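Side-chain contacts in putative alpha-N-acetylgalactosaminidase (PDB 3CC1), which probably acts as a glycoside hydrolase that removes terminal alpha-linked N-acetylgalactosamine, using a TIM-barrel domain followed by a C-terminal beta sandwich: residues Met14-Ser18 with Trp19-Gly23; Asn92-Gly95 with Phe96-Ser100; Arg116-Pro119 with Arg120-Tyr124; Thr194-Glu197 with Glu198-Met201; Met305-Trp308 with Ala309-His312. One frame throughout, in Å; residues are numbered along the deposited sequence.

Contact 1: residues Met14-Ser18 with Trp19-Gly23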
loop_
_atom_site.group_PDB
_atom_site.type_symbol
_atom_site.label_atom_id
_atom_site.label_comp_id
_atom_site.label_asym_id
_atom_site.label_seq_id
_atom_site.Cartn_x
_atom_site.Cartn_y
_atom_site.Cartn_z
HETATM N N MSE A 14 -7.576 11.714 31.033
HETATM C CA MSE A 14 -8.232 12.874 30.472
HETATM C C MSE A 14 -7.649 14.139 31.093
HETATM O O MSE A 14 -7.560 14.276 32.333
HETATM C CB MSE A 14 -9.745 12.820 30.761
HETATM C CG MSE A 14 -10.482 11.657 30.077
HETATM SE SE MSE A 14 -12.318 11.567 30.585
HETATM C CE MSE A 14 -12.882 13.382 30.127
ATOM N N GLY A 15 -7.253 15.060 30.226
ATOM C CA GLY A 15 -6.640 16.279 30.684
ATOM C C GLY A 15 -6.303 17.248 29.594
ATOM O O GLY A 15 -6.900 17.228 28.535
ATOM N N TRP A 16 -5.385 18.151 29.927
ATOM C CA TRP A 16 -4.916 19.215 29.068
ATOM C C TRP A 16 -3.394 19.117 29.048
ATOM O O TRP A 16 -2.757 18.823 30.052
ATOM C CB TRP A 16 -5.373 20.583 29.613
ATOM C CG TRP A 16 -4.728 21.814 28.994
ATOM C CD1 TRP A 16 -5.150 22.491 27.890
ATOM C CD2 TRP A 16 -3.550 22.514 29.459
ATOM N NE1 TRP A 16 -4.281 23.514 27.596
ATOM C CE2 TRP A 16 -3.320 23.578 28.568
ATOM C CE3 TRP A 16 -2.648 22.314 30.515
ATOM C CZ2 TRP A 16 -2.276 24.472 28.731
ATOM C CZ3 TRP A 16 -1.605 23.234 30.686
ATOM C CH2 TRP A 16 -1.438 24.286 29.803
ATOM N N ASN A 17 -2.830 19.347 27.880
ATOM C CA ASN A 17 -1.388 19.371 27.680
ATOM C C ASN A 17 -0.988 20.676 26.954
ATOM O O ASN A 17 -1.653 21.100 26.028
ATOM C CB ASN A 17 -0.981 18.099 26.925
ATOM C CG ASN A 17 0.499 18.033 26.586
ATOM O OD1 ASN A 17 1.011 18.861 25.837
ATOM N ND2 ASN A 17 1.189 17.043 27.133
ATOM N N SER A 18 0.098 21.293 27.416
ATOM C CA SER A 18 0.537 22.634 27.001
ATOM C C SER A 18 1.116 22.700 25.580
ATOM O O SER A 18 1.311 23.794 25.075
ATOM C CB SER A 18 1.602 23.167 27.959
ATOM O OG SER A 18 2.797 22.415 27.910
ATOM N N TRP A 19 1.355 21.556 24.943
ATOM C CA TRP A 19 2.142 21.523 23.702
ATOM C C TRP A 19 1.498 22.197 22.486
ATOM O O TRP A 19 2.141 23.000 21.811
ATOM C CB TRP A 19 2.556 20.094 23.323
ATOM C CG TRP A 19 3.435 20.108 22.124
ATOM C CD1 TRP A 19 3.053 19.851 20.843
ATOM C CD2 TRP A 19 4.843 20.402 22.063
ATOM N NE1 TRP A 19 4.120 19.978 19.996
ATOM C CE2 TRP A 19 5.229 20.307 20.708
ATOM C CE3 TRP A 19 5.809 20.735 23.009
ATOM C CZ2 TRP A 19 6.532 20.561 20.277
ATOM C CZ3 TRP A 19 7.103 20.971 22.590
ATOM C CH2 TRP A 19 7.455 20.892 21.239
ATOM N N ASP A 20 0.246 21.870 22.190
ATOM C CA ASP A 20 -0.364 22.354 20.927
ATOM C C ASP A 20 -0.615 23.883 20.937
ATOM O O ASP A 20 -0.688 24.506 19.883
ATOM C CB ASP A 20 -1.674 21.635 20.601
ATOM C CG ASP A 20 -1.499 20.214 20.080
ATOM O OD1 ASP A 20 -0.369 19.665 19.996
ATOM O OD2 ASP A 20 -2.563 19.622 19.738
ATOM N N CYS A 21 -0.747 24.464 22.129
ATOM C CA CYS A 21 -0.974 25.910 22.290
ATOM C C CYS A 21 0.321 26.670 22.529
ATOM O O CYS A 21 0.518 27.715 21.928
ATOM C CB CYS A 21 -2.032 26.249 23.364
ATOM S SG CYS A 21 -1.971 25.229 24.895
ATOM N N TYR A 22 1.217 26.137 23.367
ATOM C CA TYR A 22 2.393 26.904 23.816
ATOM C C TYR A 22 3.738 26.229 23.539
ATOM O O TYR A 22 4.806 26.735 23.906
ATOM C CB TYR A 22 2.288 27.262 25.324
ATOM C CG TYR A 22 1.077 28.100 25.599
ATOM C CD1 TYR A 22 0.956 29.348 25.009
ATOM C CD2 TYR A 22 0.016 27.620 26.375
ATOM C CE1 TYR A 22 -0.160 30.122 25.195
ATOM C CE2 TYR A 22 -1.113 28.391 26.582
ATOM C CZ TYR A 22 -1.191 29.648 25.999
ATOM O OH TYR A 22 -2.316 30.427 26.156
ATOM N N GLY A 23 3.688 25.097 22.865
ATOM C CA GLY A 23 4.893 24.383 22.526
ATOM C C GLY A 23 5.697 24.024 23.745
ATOM O O GLY A 23 5.164 23.461 24.723
HETATM O O HOH W 1 -1.183 19.551 23.516
HETATM O O HOH W 2 5.017 23.871 27.342
#

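Contact 2: residues Asn92-Gly95 with Phe96-Ser100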
loop_
_atom_site.group_PDB
_atom_site.type_symbol
_atom_site.label_atom_id
_atom_site.label_comp_id
_atom_site.label_asym_id
_atom_site.label_seq_id
_atom_site.Cartn_x
_atom_site.Cartn_y
_atom_site.Cartn_z
ATOM N N ASN A 92 14.208 29.307 44.374
ATOM C CA ASN A 92 14.681 29.049 45.734
ATOM C C ASN A 92 14.396 27.617 46.217
ATOM O O ASN A 92 14.116 27.371 47.397
ATOM C CB ASN A 92 14.080 30.092 46.695
ATOM C CG ASN A 92 14.510 31.522 46.344
ATOM O OD1 ASN A 92 13.983 32.131 45.396
ATOM N ND2 ASN A 92 15.445 32.069 47.118
ATOM N N GLY A 93 14.463 26.673 45.280
ATOM C CA GLY A 93 14.409 25.265 45.633
ATOM C C GLY A 93 13.043 24.657 45.617
ATOM O O GLY A 93 12.899 23.481 45.838
ATOM N N ALA A 94 12.029 25.441 45.310
ATOM C CA ALA A 94 10.639 24.970 45.403
ATOM C C ALA A 94 10.267 23.974 44.280
ATOM O O ALA A 94 9.439 23.049 44.458
ATOM C CB ALA A 94 9.686 26.186 45.432
ATOM N N GLY A 95 10.903 24.130 43.128
ATOM C CA GLY A 95 10.606 23.278 41.983
ATOM C C GLY A 95 9.142 23.413 41.610
ATOM O O GLY A 95 8.547 24.482 41.737
ATOM N N PHE A 96 8.555 22.310 41.193
ATOM C CA PHE A 96 7.150 22.306 40.778
ATOM C C PHE A 96 6.190 22.107 41.975
ATOM O O PHE A 96 5.004 21.997 41.787
ATOM C CB PHE A 96 6.888 21.217 39.724
ATOM C CG PHE A 96 7.202 21.629 38.298
ATOM C CD1 PHE A 96 6.825 22.858 37.815
ATOM C CD2 PHE A 96 7.826 20.740 37.428
ATOM C CE1 PHE A 96 7.078 23.205 36.494
ATOM C CE2 PHE A 96 8.090 21.091 36.110
ATOM C CZ PHE A 96 7.710 22.324 35.653
ATOM N N LYS A 97 6.697 22.075 43.197
ATOM C CA LYS A 97 5.817 21.794 44.359
ATOM C C LYS A 97 4.695 22.840 44.499
ATOM O O LYS A 97 3.565 22.483 44.676
ATOM C CB LYS A 97 6.609 21.602 45.645
ATOM C CG LYS A 97 5.767 21.172 46.901
ATOM C CD LYS A 97 4.966 19.922 46.622
ATOM C CE LYS A 97 4.321 19.291 47.892
ATOM N NZ LYS A 97 3.519 18.031 47.445
ATOM N N PRO A 98 4.996 24.139 44.371
ATOM C CA PRO A 98 3.917 25.101 44.514
ATOM C C PRO A 98 2.843 24.990 43.419
ATOM O O PRO A 98 1.658 25.161 43.675
ATOM C CB PRO A 98 4.638 26.449 44.449
ATOM C CG PRO A 98 6.024 26.147 44.915
ATOM C CD PRO A 98 6.312 24.769 44.397
ATOM N N LEU A 99 3.267 24.694 42.214
ATOM C CA LEU A 99 2.365 24.591 41.078
ATOM C C LEU A 99 1.466 23.369 41.235
ATOM O O LEU A 99 0.287 23.474 41.058
ATOM C CB LEU A 99 3.162 24.552 39.749
ATOM C CG LEU A 99 2.369 24.496 38.442
ATOM C CD1 LEU A 99 1.291 25.585 38.361
ATOM C CD2 LEU A 99 3.328 24.570 37.280
ATOM N N SER A 100 2.033 22.243 41.638
ATOM C CA SER A 100 1.268 21.039 41.831
ATOM C C SER A 100 0.320 21.200 42.998
ATOM O O SER A 100 -0.785 20.722 42.933
ATOM C CB SER A 100 2.164 19.797 41.973
ATOM O OG SER A 100 2.791 19.699 43.226
HETATM O O HOH W 3 6.127 25.616 41.116
#

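Contact 3: residues Arg116-Pro119 with Arg120-Tyr124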
loop_
_atom_site.group_PDB
_atom_site.type_symbol
_atom_site.label_atom_id
_atom_site.label_comp_id
_atom_site.label_asym_id
_atom_site.label_seq_id
_atom_site.Cartn_x
_atom_site.Cartn_y
_atom_site.Cartn_z
ATOM N N ARG A 116 13.891 10.934 27.742
ATOM C CA ARG A 116 14.719 9.819 28.127
ATOM C C ARG A 116 16.157 10.266 28.301
ATOM O O ARG A 116 16.682 11.018 27.476
ATOM C CB ARG A 116 14.692 8.780 27.017
ATOM C CG ARG A 116 15.585 7.577 27.241
ATOM C CD ARG A 116 15.676 6.706 25.978
ATOM N NE ARG A 116 16.298 7.390 24.854
ATOM C CZ ARG A 116 17.589 7.287 24.525
ATOM N NH1 ARG A 116 18.407 6.557 25.246
ATOM N NH2 ARG A 116 18.070 7.940 23.494
ATOM N N GLY A 117 16.794 9.724 29.337
ATOM C CA GLY A 117 18.243 9.856 29.534
ATOM C C GLY A 117 18.678 10.820 30.620
ATOM O O GLY A 117 17.980 11.071 31.618
ATOM N N ILE A 118 19.858 11.367 30.401
ATOM C CA ILE A 118 20.507 12.228 31.350
ATOM C C ILE A 118 21.044 13.437 30.566
ATOM O O ILE A 118 21.487 13.293 29.451
ATOM C CB ILE A 118 21.689 11.473 32.041
ATOM C CG1 ILE A 118 22.319 12.323 33.143
ATOM C CG2 ILE A 118 22.755 11.026 31.009
ATOM C CD1 ILE A 118 23.287 11.548 34.058
ATOM N N PRO A 119 20.984 14.638 31.137
ATOM C CA PRO A 119 21.310 15.757 30.277
ATOM C C PRO A 119 22.749 15.741 29.812
ATOM O O PRO A 119 23.632 15.366 30.541
ATOM C CB PRO A 119 21.066 16.968 31.195
ATOM C CG PRO A 119 20.019 16.493 32.154
ATOM C CD PRO A 119 20.410 15.080 32.438
ATOM N N ARG A 120 22.977 16.181 28.593
ATOM C CA ARG A 120 24.332 16.260 28.116
ATOM C C ARG A 120 25.149 17.205 29.006
ATOM O O ARG A 120 26.347 17.070 29.160
ATOM C CB ARG A 120 24.320 16.780 26.674
ATOM C CG ARG A 120 23.646 15.834 25.696
ATOM C CD ARG A 120 24.050 16.239 24.287
ATOM N NE ARG A 120 23.274 15.510 23.314
ATOM C CZ ARG A 120 23.448 15.627 22.004
ATOM N NH1 ARG A 120 24.413 16.391 21.537
ATOM N NH2 ARG A 120 22.662 14.992 21.171
ATOM N N GLN A 121 24.457 18.200 29.532
ATOM C CA GLN A 121 25.019 19.204 30.421
ATOM C C GLN A 121 25.555 18.572 31.726
ATOM O O GLN A 121 26.590 19.001 32.249
ATOM C CB GLN A 121 23.958 20.238 30.721
ATOM C CG GLN A 121 24.469 21.417 31.530
ATOM C CD GLN A 121 23.389 22.512 31.644
ATOM O OE1 GLN A 121 22.913 23.020 30.647
ATOM N NE2 GLN A 121 23.025 22.863 32.862
ATOM N N ALA A 122 24.857 17.540 32.214
ATOM C CA ALA A 122 25.320 16.753 33.351
ATOM C C ALA A 122 26.579 15.984 32.982
ATOM O O ALA A 122 27.499 15.853 33.771
ATOM C CB ALA A 122 24.212 15.805 33.848
ATOM N N VAL A 123 26.638 15.493 31.766
ATOM C CA VAL A 123 27.797 14.698 31.338
ATOM C C VAL A 123 28.998 15.640 31.251
ATOM O O VAL A 123 30.073 15.352 31.760
ATOM C CB VAL A 123 27.505 13.910 30.039
ATOM C CG1 VAL A 123 28.777 13.281 29.514
ATOM C CG2 VAL A 123 26.402 12.840 30.283
ATOM N N TYR A 124 28.782 16.815 30.649
ATOM C CA TYR A 124 29.819 17.858 30.564
ATOM C C TYR A 124 30.366 18.200 31.936
ATOM O O TYR A 124 31.564 18.250 32.135
ATOM C CB TYR A 124 29.245 19.133 29.944
ATOM C CG TYR A 124 30.110 20.382 30.069
ATOM C CD1 TYR A 124 31.345 20.480 29.443
ATOM C CD2 TYR A 124 29.652 21.490 30.773
ATOM C CE1 TYR A 124 32.106 21.642 29.550
ATOM C CE2 TYR A 124 30.400 22.631 30.890
ATOM C CZ TYR A 124 31.615 22.709 30.275
ATOM O OH TYR A 124 32.335 23.878 30.412
#

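Contact 4: residues Thr194-Glu197 with Glu198-Met201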
loop_
_atom_site.group_PDB
_atom_site.type_symbol
_atom_site.label_atom_id
_atom_site.label_comp_id
_atom_site.label_asym_id
_atom_site.label_seq_id
_atom_site.Cartn_x
_atom_site.Cartn_y
_atom_site.Cartn_z
ATOM N N THR A 194 15.957 0.732 19.875
ATOM C CA THR A 194 15.013 0.578 21.004
ATOM C C THR A 194 15.721 0.707 22.363
ATOM O O THR A 194 16.961 0.650 22.457
ATOM C CB THR A 194 14.295 -0.780 21.019
ATOM O OG1 THR A 194 15.279 -1.829 20.992
ATOM C CG2 THR A 194 13.330 -0.922 19.837
ATOM N N HIS A 195 14.907 0.843 23.411
ATOM C CA HIS A 195 15.419 1.219 24.723
ATOM C C HIS A 195 14.783 0.396 25.842
ATOM O O HIS A 195 14.382 0.936 26.876
ATOM C CB HIS A 195 15.150 2.703 24.972
ATOM C CG HIS A 195 15.596 3.609 23.870
ATOM N ND1 HIS A 195 16.924 3.813 23.554
ATOM C CD2 HIS A 195 14.883 4.403 23.033
ATOM C CE1 HIS A 195 17.007 4.676 22.552
ATOM N NE2 HIS A 195 15.783 5.066 22.235
ATOM N N LEU A 196 14.703 -0.914 25.641
ATOM C CA LEU A 196 13.924 -1.789 26.546
ATOM C C LEU A 196 14.488 -1.862 27.958
ATOM O O LEU A 196 13.739 -1.846 28.934
ATOM C CB LEU A 196 13.770 -3.206 25.961
ATOM C CG LEU A 196 13.125 -3.258 24.546
ATOM C CD1 LEU A 196 12.931 -4.699 24.056
ATOM C CD2 LEU A 196 11.806 -2.464 24.507
ATOM N N GLU A 197 15.805 -1.952 28.072
ATOM C CA GLU A 197 16.434 -2.030 29.402
ATOM C C GLU A 197 16.373 -0.696 30.156
ATOM O O GLU A 197 16.253 -0.678 31.370
ATOM C CB GLU A 197 17.876 -2.523 29.305
ATOM C CG GLU A 197 17.987 -3.988 28.891
ATOM C CD GLU A 197 17.212 -4.925 29.847
ATOM O OE1 GLU A 197 17.221 -4.698 31.084
ATOM O OE2 GLU A 197 16.577 -5.889 29.360
ATOM N N GLU A 198 16.437 0.407 29.417
ATOM C CA GLU A 198 16.321 1.732 30.000
ATOM C C GLU A 198 14.883 1.927 30.499
ATOM O O GLU A 198 14.661 2.472 31.583
ATOM C CB GLU A 198 16.724 2.819 28.992
ATOM C CG GLU A 198 17.046 4.133 29.635
ATOM C CD GLU A 198 17.758 5.169 28.732
ATOM O OE1 GLU A 198 17.945 4.944 27.516
ATOM O OE2 GLU A 198 18.119 6.240 29.279
ATOM N N ILE A 199 13.909 1.411 29.739
ATOM C CA ILE A 199 12.496 1.406 30.193
ATOM C C ILE A 199 12.310 0.664 31.502
ATOM O O ILE A 199 11.586 1.115 32.370
ATOM C CB ILE A 199 11.510 0.780 29.133
ATOM C CG1 ILE A 199 11.335 1.746 27.933
ATOM C CG2 ILE A 199 10.134 0.434 29.786
ATOM C CD1 ILE A 199 10.804 1.033 26.696
ATOM N N LYS A 200 12.942 -0.485 31.632
ATOM C CA LYS A 200 12.800 -1.271 32.861
ATOM C C LYS A 200 13.292 -0.469 34.075
ATOM O O LYS A 200 12.673 -0.507 35.147
ATOM C CB LYS A 200 13.518 -2.614 32.754
ATOM C CG LYS A 200 12.994 -3.562 31.654
ATOM C CD LYS A 200 13.736 -4.914 31.746
ATOM C CE LYS A 200 13.450 -5.894 30.601
ATOM N NZ LYS A 200 13.928 -7.295 30.968
HETATM N N MSE A 201 14.373 0.294 33.898
HETATM C CA MSE A 201 14.893 1.129 35.001
HETATM C C MSE A 201 13.909 2.233 35.390
HETATM O O MSE A 201 13.731 2.505 36.561
HETATM C CB MSE A 201 16.228 1.778 34.632
HETATM C CG MSE A 201 17.358 0.786 34.588
HETATM SE SE MSE A 201 19.116 1.607 34.427
HETATM C CE MSE A 201 18.840 2.746 32.894
HETATM O O HOH W 4 18.657 2.792 25.998
#

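Contact 5: residues Met305-Trp308 with Ala309-His312. Unlike the reference sequence in segment 309-312: His-312 (reference Arg).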
loop_
_atom_site.group_PDB
_atom_site.type_symbol
_atom_site.label_atom_id
_atom_site.label_comp_id
_atom_site.label_asym_id
_atom_site.label_seq_id
_atom_site.Cartn_x
_atom_site.Cartn_y
_atom_site.Cartn_z
HETATM N N MSE A 305 -12.900 12.767 17.552
HETATM C CA MSE A 305 -13.397 12.404 18.864
HETATM C C MSE A 305 -13.975 10.988 18.860
HETATM O O MSE A 305 -13.788 10.221 19.812
HETATM C CB MSE A 305 -14.455 13.393 19.362
HETATM C CG MSE A 305 -13.938 14.785 19.675
HETATM SE SE MSE A 305 -12.652 14.800 21.141
HETATM C CE MSE A 305 -13.816 14.266 22.602
ATOM N N ASN A 306 -14.631 10.618 17.764
ATOM C CA ASN A 306 -15.308 9.318 17.682
ATOM C C ASN A 306 -14.297 8.163 17.708
ATOM O O ASN A 306 -14.487 7.174 18.393
ATOM C CB ASN A 306 -16.204 9.233 16.435
ATOM C CG ASN A 306 -17.509 10.024 16.588
ATOM O OD1 ASN A 306 -18.013 10.216 17.707
ATOM N ND2 ASN A 306 -18.061 10.474 15.474
ATOM N N LEU A 307 -13.228 8.294 16.945
ATOM C CA LEU A 307 -12.206 7.255 16.866
ATOM C C LEU A 307 -11.426 7.150 18.183
ATOM O O LEU A 307 -11.163 6.035 18.698
ATOM C CB LEU A 307 -11.241 7.519 15.670
ATOM C CG LEU A 307 -10.029 6.585 15.623
ATOM C CD1 LEU A 307 -10.518 5.139 15.458
ATOM C CD2 LEU A 307 -8.983 6.965 14.507
ATOM N N TRP A 308 -11.043 8.304 18.724
ATOM C CA TRP A 308 -10.326 8.398 19.992
ATOM C C TRP A 308 -11.173 7.800 21.114
ATOM O O TRP A 308 -10.676 7.082 21.945
ATOM C CB TRP A 308 -10.008 9.853 20.374
ATOM C CG TRP A 308 -8.691 10.475 19.893
ATOM C CD1 TRP A 308 -7.801 11.141 20.673
ATOM C CD2 TRP A 308 -8.163 10.542 18.545
ATOM N NE1 TRP A 308 -6.755 11.608 19.920
ATOM C CE2 TRP A 308 -6.952 11.262 18.611
ATOM C CE3 TRP A 308 -8.577 10.050 17.309
ATOM C CZ2 TRP A 308 -6.182 11.521 17.496
ATOM C CZ3 TRP A 308 -7.791 10.316 16.179
ATOM C CH2 TRP A 308 -6.610 11.035 16.289
ATOM N N ALA A 309 -12.455 8.093 21.108
ATOM C CA ALA A 309 -13.387 7.525 22.117
ATOM C C ALA A 309 -13.477 6.005 22.025
ATOM O O ALA A 309 -13.261 5.311 22.996
ATOM C CB ALA A 309 -14.797 8.135 21.969
ATOM N N ILE A 310 -13.741 5.501 20.826
ATOM C CA ILE A 310 -14.060 4.090 20.620
ATOM C C ILE A 310 -12.831 3.206 20.790
ATOM O O ILE A 310 -12.963 2.032 21.108
ATOM C CB ILE A 310 -14.704 3.856 19.228
ATOM C CG1 ILE A 310 -15.544 2.560 19.220
ATOM C CG2 ILE A 310 -13.632 3.817 18.125
ATOM C CD1 ILE A 310 -16.976 2.763 19.538
ATOM N N CYS A 311 -11.624 3.763 20.664
ATOM C CA CYS A 311 -10.437 2.927 20.882
ATOM C C CYS A 311 -9.729 3.112 22.258
ATOM O O CYS A 311 -8.708 2.480 22.535
ATOM C CB CYS A 311 -9.476 3.023 19.699
ATOM S SG CYS A 311 -8.448 4.427 19.721
ATOM N N HIS A 312 -10.324 3.923 23.132
ATOM C CA HIS A 312 -9.776 4.176 24.486
ATOM C C HIS A 312 -8.457 4.965 24.460
ATOM O O HIS A 312 -7.581 4.730 25.268
ATOM C CB HIS A 312 -9.545 2.869 25.244
ATOM C CG HIS A 312 -10.798 2.162 25.674
ATOM N ND1 HIS A 312 -11.811 2.790 26.361
ATOM C CD2 HIS A 312 -11.165 0.863 25.573
ATOM C CE1 HIS A 312 -12.758 1.917 26.644
ATOM N NE2 HIS A 312 -12.382 0.735 26.194
#

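Contact 1: residues Met14-Ser18 with Trp19-Gly23
Asn-17 OD1 accepts the backbone N-H of Trp-19 at 2.9 Å from OD1 to N, with an N-H...O angle of 157° and the donor tilted modestly from the carboxamide plane. With CG anti to the backbone N (chi1 177°), the amide extends beside the start of the Trp-19 side chain, and OD1 also lies 3.2 Å from Trp-19 CB. The other end of the amide, ND2, is bonded to Asp-53 OD2, which fixes the rotation of the group. Were Asn-17 cut back to alanine, Trp-19 N would be likely to lose this acceptor and Asp-53 its amide partner.

The hydrogen bond closes an Asx turn that caps helix 19-22, just beyond the C-terminal end of barrel strand 14-17, the end at which TIM-barrel active sites lie. The backbone adds a helical bond from Tyr-22 N to Ser-18 O, 2.9 Å long.

Two waters bridge the junction. One donates a hydrogen bond to Asn-17 O and accepts from Asp-20 N. The other joins Ser-18 OG to Gly-23 O, 2.7 Å from each; OG is bonded to Asp-53 N as well.

The sulfur-aromatic contact is looser: Cys-21 SG approaches the Trp-16 indole obliquely, 3.9 Å from CZ2, while Trp-16 NE1 is bonded to Gly-319 O.

Contact 2: residues Asn92-Gly95 with Phe96-Ser100
Gly-95 adopts a positive phi of 59° with psi at -144°, and this reversal brings Ala-94 and Lys-97 together: Lys-97 N donates to Ala-94 O across 3.2 Å. The N-H...O angle is 154°, but the donor stands well out of the carbonyl plane, so the bond is neither short nor ideally directed. At Lys-97, CG lies anti to the backbone N and the chain bends at the next torsion; CB stays 3.4 Å from Ala-94 O while the ammonium end runs off toward Asp-101, with which it makes a long, weak ion pair.

The four residues from Ala-94 to Lys-97 form a type II' beta turn, whose second position takes the positive phi that favours glycine. The turn feeds directly into helix 97-105, which lies in the chain between the neighbouring parallel barrel strands 49-52 and 109-115.

Pro-98 folds back over the turn. Its CG meets Ala-94 CB at 3.7 Å, and its CD sits 3.5 Å from Gly-95 O. That carbonyl oxygen is not left to the proline: a water 2.7 Å from Gly-95 O donates to it and accepts from Leu-99 N, bridging the turn to the first helical turn. On the inward side the Phe-96 ring makes edge-to-face stacks with Phe-87, Phe-110 and Trp-176.

Contact 3: residues Arg116-Pro119 with Arg120-Tyr124
Pro-119, at the N-cap position of helix 120-125, uses its carbonyl oxygen twice: Val-123 N donates to Pro-119 O at 3.2 Å with an N-H...O angle of 149°, and Ala-122 N makes a weaker, bent bond to the same O at 3.0 Å and 124°. The chain thus passes from the short strand 118-119 into the helix without an intervening loop.

The side chains wrap round this pivot. Ile-118 divides its two branches between successive helix residues. CG1, anti to the backbone N, reaches Ala-122 CB at 4.0 Å; CG2 meets Val-123 CG2 at 4.1 Å, and the Ile-118 and Val-123 side chains cross at about a right angle. The proline ring adds its CD, 4.1 Å from Ala-122 CB, and that methyl also rests 3.4 Å from Pro-119 O. Arg-120 runs out extended from CG, and its NE is bonded to Met-152 O, while the Gln-121 amide is bonded through NE2 to Leu-72 O.

Strand 118-119 pairs antiparallel with strand 152-155, and Tyr-165 of helix 162-175 covers both Ile-118 and Pro-119. Gln-121 also packs on Phe-69 of the second subunit.

A proline ring has no side-chain acceptor to offer, so across this junction the polar link is the Pro-119 carbonyl oxygen, and the rest is apolar.

Contact 4: residues Thr194-Glu197 with Glu198-Met201
Glu-197 and Lys-200 lie side by side and point the same way, three residues apart on helix 196-208. The lysine chain is extended beyond CG, whereas the glutamate folds at its second torsion (chi2 -57°), which lays the carboxylate along the lysine methylenes: OE1 is 3.6 Å from Lys-200 CD. At the end, Lys-200 NZ to Glu-197 OE2 measures 3.4 Å, a salt bridge whose hydrogen bond is weak. One step round the helix, Leu-196 CD2 touches Ile-199 CD1 at 4.2 Å.

These pairs are positioned by the first helical turn. Ile-199 N donates to O of the N-cap residue His-195 at 2.9 Å, in the carbonyl plane, and Lys-200 N follows with a bond to Leu-196 O.

Farther inward, a water donates a hydrogen bond to Glu-198 OE1, 2.7 Å away, and is bonded to His-195 ND1. Glu-198 OE2 is bonded to Tyr-166 OH and Val-155 N. The helix connects barrel strands 180-184 and 214-216 in a beta-alpha-beta unit.

The chemistry therefore differs by side: a loose ion pair on the exposed face, and on the buried one a carboxylate whose partners would probably favour its ionised form.

Contact 5: residues Met305-Trp308 with Ala309-His312
Ile-310 leans on the carbonyl oxygens of the preceding turn of helix 298-310, meeting Asn-306 and Leu-307. Its CB starts 3.4 Å from Asn-306 O, the same oxygen that accepts Ile-310 N at 3.0 Å. CG2 sits between the backbone N and the carbonyl carbon, a placement that presses it down on the helix: it is 3.4 Å from Leu-307 O and 4.3 Å from Leu-307 CD1. The other branch, with CG1 anti to the backbone N (chi1 -157°), carries CD1 away from the 305-308 turn. Outside the helix, the side chain packs on Ile-340, Trp-359 and Ala-361.

The next residue repeats the backward lean with a polarisable atom, for Cys-311 SG lies 3.3 Å from Leu-307 O, which also accepts the N-H of Cys-311. Ala-309 N bonds to Met-305 O at 2.8 Å, and the Ala-309 methyl is 3.2 Å from the same oxygen, so the methyl lies close against the atom to which the N-H is bonded.

The helix ends in a Schellman motif: His-312 turns to positive phi (68°), and its N bonds back to Ala-309 O. Its ring is anchored in turn by ND1 to Asn-341 O.

This buried last turn is gripped from several directions. Asn-306 is bonded to Trp-401 and Ser-424; Trp-308 packs against Leu-250 and Met-253 of helix 247-262, with NE1 bonded to Gly-273 O; Ala-309 rests on Ile-337 of helix 335-343; and strand 356-362 of the C-terminal sheet lies against Leu-307, Ile-310 and Cys-311.

Contacts 3 and 4 are the pair that touch: Arg-116 NH1 forms a 2.8 Å salt bridge with Glu-198 OE1, and Arg-116 CZ packs 3.3 Å from His-195 CE1, tying the exit of strand 109-115 to the start of helix 196-208. Contact 1 stands nearest the chain's centre, about 9 Å away, and an imidazole, probably from the crystallisation liquor, lies about 3 Å from the Trp-19 side chain and may mark a pocket at the barrel mouth. Contacts 2 and 5 lie on opposite sides of the chain's centre, their own centres about 35 Å apart. Contact 5 faces the C-terminal domain, which contributes Glu-367, Tyr-369 and Phe-398 to the polyether pocket.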